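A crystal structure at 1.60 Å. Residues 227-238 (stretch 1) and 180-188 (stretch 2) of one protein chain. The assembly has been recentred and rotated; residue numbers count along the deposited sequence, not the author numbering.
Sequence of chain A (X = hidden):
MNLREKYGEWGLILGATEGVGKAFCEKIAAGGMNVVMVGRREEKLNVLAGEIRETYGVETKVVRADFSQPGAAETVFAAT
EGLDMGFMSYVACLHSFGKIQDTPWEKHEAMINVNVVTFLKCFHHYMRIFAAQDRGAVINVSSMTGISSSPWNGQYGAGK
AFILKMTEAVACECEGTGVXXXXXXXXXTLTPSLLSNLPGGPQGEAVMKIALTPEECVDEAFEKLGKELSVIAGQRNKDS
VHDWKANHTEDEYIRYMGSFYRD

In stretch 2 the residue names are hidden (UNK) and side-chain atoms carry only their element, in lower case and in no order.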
ATOM      1  N   LYS A 227      11.354   2.375  31.427  1.00 17.08           N
ATOM      2  CA  LYS A 227      10.526   1.598  32.347  1.00 18.27           C
ATOM      3  C   LYS A 227      10.305   0.172  31.852  1.00 18.12           C
ATOM      4  O   LYS A 227      10.404  -0.778  32.623  1.00 17.65           O
ATOM      5  CB  LYS A 227       9.163   2.248  32.499  1.00 21.14           C
ATOM      6  CG  LYS A 227       9.173   3.676  33.032  1.00 25.14           C
ATOM      7  CD  LYS A 227       7.742   4.198  33.070  1.00 27.54           C
ATOM      8  CE  LYS A 227       7.610   5.539  33.763  1.00 32.84           C
ATOM      9  NZ  LYS A 227       8.330   6.608  33.030  1.00 33.57           N
ATOM     10  N   GLU A 228       9.960   0.026  30.573  1.00 15.65           N
ATOM     11  CA  GLU A 228       9.704  -1.290  29.988  1.00 16.47           C
ATOM     12  C   GLU A 228      10.678  -1.511  28.854  1.00 16.40           C
ATOM     13  O   GLU A 228      11.043  -0.559  28.175  1.00 16.48           O
ATOM     14  CB  GLU A 228       8.263  -1.392  29.496  1.00 16.96           C
ATOM     15  CG  GLU A 228       7.272  -1.168  30.628  1.00 18.49           C
ATOM     16  CD  GLU A 228       5.843  -1.440  30.247  1.00 20.40           C
ATOM     17  OE1 GLU A 228       5.594  -2.313  29.406  1.00 21.81           O
ATOM     18  OE2 GLU A 228       4.955  -0.764  30.818  1.00 23.25           O
ATOM     19  N   LEU A 229      11.084  -2.762  28.667  1.00 14.92           N
ATOM     20  CA  LEU A 229      12.078  -3.139  27.650  1.00 15.02           C
ATOM     21  C   LEU A 229      11.458  -3.375  26.263  1.00 13.27           C
ATOM     22  O   LEU A 229      12.000  -2.962  25.228  1.00 12.63           O
ATOM     23  CB  LEU A 229      12.835  -4.395  28.087  1.00 16.10           C
ATOM     24  CG  LEU A 229      13.466  -4.415  29.492  1.00 17.37           C
ATOM     25  CD1 LEU A 229      14.194  -5.725  29.737  1.00 19.07           C
ATOM     26  CD2 LEU A 229      14.392  -3.241  29.696  1.00 17.73           C
ATOM     27  N   SER A 230      10.354  -4.085  26.266  1.00 12.27           N
ATOM     28  CA  SER A 230       9.731  -4.587  25.058  1.00 11.93           C
ATOM     29  C   SER A 230       8.222  -4.391  25.170  1.00 12.91           C
ATOM     30  O   SER A 230       7.558  -5.018  26.010  1.00 13.47           O
ATOM     31  CB  SER A 230      10.078  -6.051  24.883  1.00 11.87           C
ATOM     32  OG  SER A 230       9.581  -6.559  23.661  1.00 11.85           O
ATOM     33  N   VAL A 231       7.692  -3.549  24.304  1.00 13.01           N
ATOM     34  CA  VAL A 231       6.314  -3.073  24.396  1.00 13.00           C
ATOM     35  C   VAL A 231       5.647  -3.397  23.092  1.00 13.30           C
ATOM     36  O   VAL A 231       6.224  -3.206  22.025  1.00 12.41           O
ATOM     37  CB  VAL A 231       6.276  -1.550  24.580  1.00 13.13           C
ATOM     38  CG1 VAL A 231       4.842  -0.986  24.558  1.00 13.48           C
ATOM     39  CG2 VAL A 231       7.000  -1.170  25.866  1.00 13.48           C
ATOM     40  N   ILE A 232       4.426  -3.902  23.182  1.00 12.92           N
ATOM     41  CA  ILE A 232       3.569  -4.046  22.003  1.00 13.48           C
ATOM     42  C   ILE A 232       2.639  -2.837  21.998  1.00 14.16           C
ATOM     43  O   ILE A 232       1.947  -2.602  22.971  1.00 14.65           O
ATOM     44  CB  ILE A 232       2.792  -5.368  22.026  1.00 14.28           C
ATOM     45  CG1 ILE A 232       3.771  -6.541  21.847  1.00 15.36           C
ATOM     46  CG2 ILE A 232       1.739  -5.397  20.906  1.00 14.44           C
ATOM     47  CD1 ILE A 232       3.191  -7.884  22.163  1.00 16.10           C
ATOM     48  N   ALA A 233       2.615  -2.076  20.912  1.00 13.79           N
ATOM     49  CA  ALA A 233       1.801  -0.853  20.858  1.00 14.32           C
ATOM     50  C   ALA A 233       0.329  -1.187  20.811  1.00 15.19           C
ATOM     51  O   ALA A 233      -0.109  -1.972  19.977  1.00 15.35           O
ATOM     52  CB  ALA A 233       2.184  -0.008  19.652  1.00 15.21           C
ATOM     53  N   GLY A 234      -0.420  -0.589  21.731  1.00 15.53           N
ATOM     54  CA  GLY A 234      -1.864  -0.667  21.747  1.00 15.84           C
ATOM     55  C   GLY A 234      -2.359  -1.848  22.564  1.00 15.82           C
ATOM     56  O   GLY A 234      -1.803  -2.936  22.512  1.00 15.67           O
ATOM     57  N   GLN A 235      -3.445  -1.631  23.300  1.00 17.72           N
ATOM     58  CA  GLN A 235      -3.988  -2.662  24.177  1.00 17.96           C
ATOM     59  C   GLN A 235      -4.482  -3.898  23.430  1.00 17.29           C
ATOM     60  O   GLN A 235      -4.183  -5.040  23.815  1.00 16.35           O
ATOM     61  CB  GLN A 235      -5.109  -2.076  25.052  1.00 19.30           C
ATOM     62  CG  GLN A 235      -5.546  -3.014  26.166  1.00 19.95           C
ATOM     63  CD  GLN A 235      -4.419  -3.376  27.124  1.00 21.66           C
ATOM     64  OE1 GLN A 235      -3.684  -2.508  27.588  1.00 22.98           O
ATOM     65  NE2 GLN A 235      -4.277  -4.653  27.421  1.00 21.46           N
ATOM     66  N   ARG A 236      -5.248  -3.684  22.372  1.00 17.66           N
ATOM     67  CA  ARG A 236      -5.799  -4.795  21.611  1.00 18.43           C
ATOM     68  C   ARG A 236      -4.692  -5.701  21.074  1.00 16.98           C
ATOM     69  O   ARG A 236      -4.843  -6.921  21.036  1.00 14.52           O
ATOM     70  CB  ARG A 236      -6.668  -4.280  20.447  1.00 22.62           C
ATOM     71  CG  ARG A 236      -7.138  -5.348  19.460  1.00 26.97           C
ATOM     72  CD  ARG A 236      -6.162  -5.578  18.292  1.00 31.87           C
ATOM     73  NE  ARG A 236      -6.547  -6.723  17.451  1.00 37.22           N
ATOM     74  CZ  ARG A 236      -5.753  -7.371  16.591  1.00 41.72           C
ATOM     75  NH1 ARG A 236      -4.468  -7.037  16.425  1.00 43.24           N
ATOM     76  NH2 ARG A 236      -6.252  -8.390  15.889  1.00 42.48           N
ATOM     77  N   ASN A 237      -3.605  -5.094  20.589  1.00 15.17           N
ATOM     78  CA  ASN A 237      -2.491  -5.874  20.058  1.00 15.70           C
ATOM     79  C   ASN A 237      -1.814  -6.681  21.134  1.00 14.61           C
ATOM     80  O   ASN A 237      -1.470  -7.827  20.894  1.00 14.83           O
ATOM     81  CB  ASN A 237      -1.460  -4.973  19.386  1.00 16.59           C
ATOM     82  CG  ASN A 237      -1.963  -4.383  18.091  1.00 19.18           C
ATOM     83  OD1 ASN A 237      -2.776  -4.995  17.395  1.00 18.52           O
ATOM     84  ND2 ASN A 237      -1.468  -3.191  17.746  1.00 20.07           N
ATOM     85  N   LYS A 238      -1.626  -6.095  22.319  1.00 14.65           N
ATOM     86  CA  LYS A 238      -1.047  -6.830  23.447  1.00 15.02           C
ATOM     87  C   LYS A 238      -1.866  -8.074  23.783  1.00 14.97           C
ATOM     88  O   LYS A 238      -1.330  -9.175  23.967  1.00 15.26           O
ATOM     89  CB  LYS A 238      -0.965  -5.980  24.724  1.00 15.28           C
ATOM     90  CG  LYS A 238      -0.003  -4.818  24.706  1.00 15.47           C
ATOM     91  CD  LYS A 238      -0.196  -3.940  25.958  1.00 15.87           C
ATOM     92  CE  LYS A 238       0.687  -2.688  25.942  1.00 16.50           C
ATOM     93  NZ  LYS A 238       0.261  -1.735  24.894  1.00 16.66           N
ATOM     94  N   UNK A 180      18.844   4.437  27.991  1.00 12.10           N
ATOM     95  CA  UNK A 180      17.515   3.801  28.027  1.00 12.21           C
ATOM     96  C   UNK A 180      17.179   3.255  26.640  1.00 11.86           C
ATOM     97  O   UNK A 180      17.152   3.999  25.678  1.00 12.47           O
ATOM     98  c   UNK A 180      16.587   5.262  29.887  1.00 14.62           C
ATOM     99  c   UNK A 180      16.436   4.790  28.447  1.00 13.49           C
ATOM    100  o   UNK A 180      17.090   4.490  30.733  1.00 16.16           O
ATOM    101  o   UNK A 180      16.215   6.427  30.161  1.00 15.97           O
ATOM    102  N   UNK A 181      16.922   1.955  26.552  1.00 11.38           N
ATOM    103  CA  UNK A 181      16.651   1.306  25.290  1.00 11.19           C
ATOM    104  C   UNK A 181      15.329   0.579  25.383  1.00 10.95           C
ATOM    105  O   UNK A 181      15.016  -0.013  26.405  1.00 11.27           O
ATOM    106  c   UNK A 181      17.490  -0.478  23.638  1.00 11.40           C
ATOM    107  c   UNK A 181      17.810   0.359  24.889  1.00 11.06           C
ATOM    108  c   UNK A 181      19.063   1.171  24.665  1.00 11.16           C
ATOM    109  N   UNK A 182      14.553   0.652  24.319  1.00 10.72           N
ATOM    110  CA  UNK A 182      13.242   0.021  24.222  1.00 10.91           C
ATOM    111  C   UNK A 182      13.007  -0.430  22.795  1.00 10.84           C
ATOM    112  O   UNK A 182      13.471   0.211  21.857  1.00 10.56           O
ATOM    113  c   UNK A 182      10.735   0.454  24.710  1.00 12.05           C
ATOM    114  o   UNK A 182       8.668   1.410  24.059  1.00 13.24           O
ATOM    115  c   UNK A 182       9.705   1.571  24.726  1.00 12.63           C
ATOM    116  c   UNK A 182      12.157   1.008  24.627  1.00 11.37           C
ATOM    117  o   UNK A 182       9.963   2.629  25.359  1.00 12.38           O
ATOM    118  N   UNK A 183      12.318  -1.542  22.646  1.00 10.25           N
ATOM    119  CA  UNK A 183      11.699  -1.882  21.363  1.00 10.86           C
ATOM    120  C   UNK A 183      10.192  -1.769  21.472  1.00 10.84           C
ATOM    121  O   UNK A 183       9.584  -2.261  22.428  1.00 11.17           O
ATOM    122  c   UNK A 183      11.386  -3.597  19.514  1.00 10.81           C
ATOM    123  c   UNK A 183      12.139  -3.251  20.811  1.00 10.67           C
ATOM    124  c   UNK A 183      12.027  -4.386  21.827  1.00 11.08           C
ATOM    125  N   UNK A 184       9.593  -1.114  20.481  1.00 11.68           N
ATOM    126  CA  UNK A 184       8.143  -1.011  20.384  1.00 12.66           C
ATOM    127  C   UNK A 184       7.729  -1.808  19.152  1.00 12.20           C
ATOM    128  O   UNK A 184       8.214  -1.546  18.052  1.00 12.06           O
ATOM    129  c   UNK A 184       5.456   0.931  21.581  1.00 16.11           C
ATOM    130  c   UNK A 184       7.632   0.440  20.341  1.00 13.52           C
ATOM    131  c   UNK A 184       6.090   0.449  20.318  1.00 15.17           C
ATOM    132  c   UNK A 184       8.173   1.251  19.162  1.00 13.34           C
ATOM    133  N   UNK A 185       6.814  -2.748  19.348  1.00 11.88           N
ATOM    134  CA  UNK A 185       6.348  -3.642  18.304  1.00 12.43           C
ATOM    135  C   UNK A 185       4.966  -3.185  17.822  1.00 12.66           C
ATOM    136  O   UNK A 185       4.016  -3.116  18.612  1.00 12.22           O
ATOM    137  c   UNK A 185       6.313  -5.087  18.828  1.00 13.66           C
ATOM    138  c   UNK A 185       5.688  -6.001  17.826  1.00 13.94           C
ATOM    139  o   UNK A 185       7.662  -5.520  19.103  1.00 13.49           O
ATOM    140  N   UNK A 186       4.866  -2.864  16.532  1.00 12.39           N
ATOM    141  CA  UNK A 186       3.659  -2.266  15.966  1.00 14.18           C
ATOM    142  C   UNK A 186       2.825  -3.313  15.275  1.00 15.64           C
ATOM    143  O   UNK A 186       3.350  -4.271  14.731  1.00 17.45           O
ATOM    144  c   UNK A 186       5.000  -0.133  15.419  1.00 14.62           C
ATOM    145  c   UNK A 186       4.026  -1.214  14.944  1.00 14.49           C
ATOM    146  c   UNK A 186       4.571   0.444  16.747  1.00 14.83           C
ATOM    147  c   UNK A 186       5.149   0.938  14.343  1.00 16.19           C
ATOM    148  N   UNK A 187       1.520  -3.103  15.274  1.00 17.01           N
ATOM    149  CA  UNK A 187       0.630  -3.880  14.461  1.00 17.74           C
ATOM    150  C   UNK A 187       0.245  -3.002  13.288  1.00 19.51           C
ATOM    151  O   UNK A 187       1.022  -2.183  12.806  1.00 20.76           O
ATOM    152  N   UNK A 188      -0.988  -3.137  12.857  1.00 20.20           N
ATOM    153  CA  UNK A 188      -1.486  -2.336  11.755  1.00 20.93           C
ATOM    154  C   UNK A 188      -1.603  -0.874  12.186  1.00 21.32           C
ATOM    155  O   UNK A 188      -2.180  -0.571  13.228  1.00 20.73           O
ATOM    156  c   UNK A 188      -3.371  -2.167  10.110  1.00 21.83           C
ATOM    157  o   UNK A 188      -2.557  -4.297  10.920  1.00 21.46           O
ATOM    158  c   UNK A 188      -2.810  -2.933  11.276  1.00 21.18           C
TER
HETATM  159  O   HOH W   1      13.092   1.230  28.100  1.00 14.21           O
HETATM  160  O   HOH W   2       8.190  -5.304  21.615  1.00 16.64           O
HETATM  161  O   HOH W   3      -2.884  -4.172  14.726  1.00 35.79           O

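Position 180 has four side-chain atoms, two carbons and two oxygens, with both oxygens on the second carbon. This is a short carboxylate. It makes no contact with stretch 1. The residue is Asp180.

Position 181 has three carbons, the first carrying the other two. The side chain points sideways and does not touch stretch 1. Its backbone O accepts from water 1 at 2.8 Å, and that water also donates to Glu228 O at 2.7 Å. The branching at CB, with no oxygen, gives Val181.

Position 182 has three carbons in a row, the third carrying two oxygens. The chain is one carbon longer than that of Asp180. One carboxylate oxygen lies 3.6 Å from Val231 CG2. The residue is Glu182. Its CG is 3.6 Å from Glu228 O.

Position 183 again has one carbon carrying two carbons. It pairs with Ser230, and one terminal carbon lies 3.8 Å from Ser230 OG. The residue is Val183.

Position 184 has four carbons, forked at the first, with one arm two carbons long. The end of that arm is 3.6 Å from Val231 CG1 and 3.9 Å from Ala233 CB. The fork at CB identifies Ile184.

Position 185 has one carbon carrying an oxygen and a carbon. The oxygen is 2.6 Å from water 2, which donates to Ser230 OG at 2.8 Å and to Val231 O at 2.9 Å. The fork matches that of Val183 in shape, but one arm is an oxygen, so the residue is Thr185.

Position 186 has four carbons, forked at the second. CA-to-CB points away from stretch 1, yet one terminal carbon comes back to 3.8 Å from Ala233 CB. The residue is Leu186.

Position 187 has no side-chain atoms. A CB here would sit 2.9 Å from Asn237 ND2, which is a clash. The residue is Gly187.

Position 188 has one carbon carrying an oxygen and a carbon. Its side chain does not touch stretch 1. Its backbone N donates to water 3 at 2.9 Å, and water 3 lies 2.8 Å from Asn237 OD1. The residue is Thr188.

The two strands run parallel, and backbone hydrogen bonds hold them together. Val183 N donates to Leu229 O and Val231 N to Val183 O, each at 3.0 Å. Thr185 N donates to Val231 O at 2.8 Å, and Ala233 N to Thr185 O at 2.9 Å. Val231 and Ile184 pack on one face. Ser230, Ile232, Val183 and Thr185 lie on the other, where water 2 joins the strands.

Stretch 2 180-188: DVEVITLGT
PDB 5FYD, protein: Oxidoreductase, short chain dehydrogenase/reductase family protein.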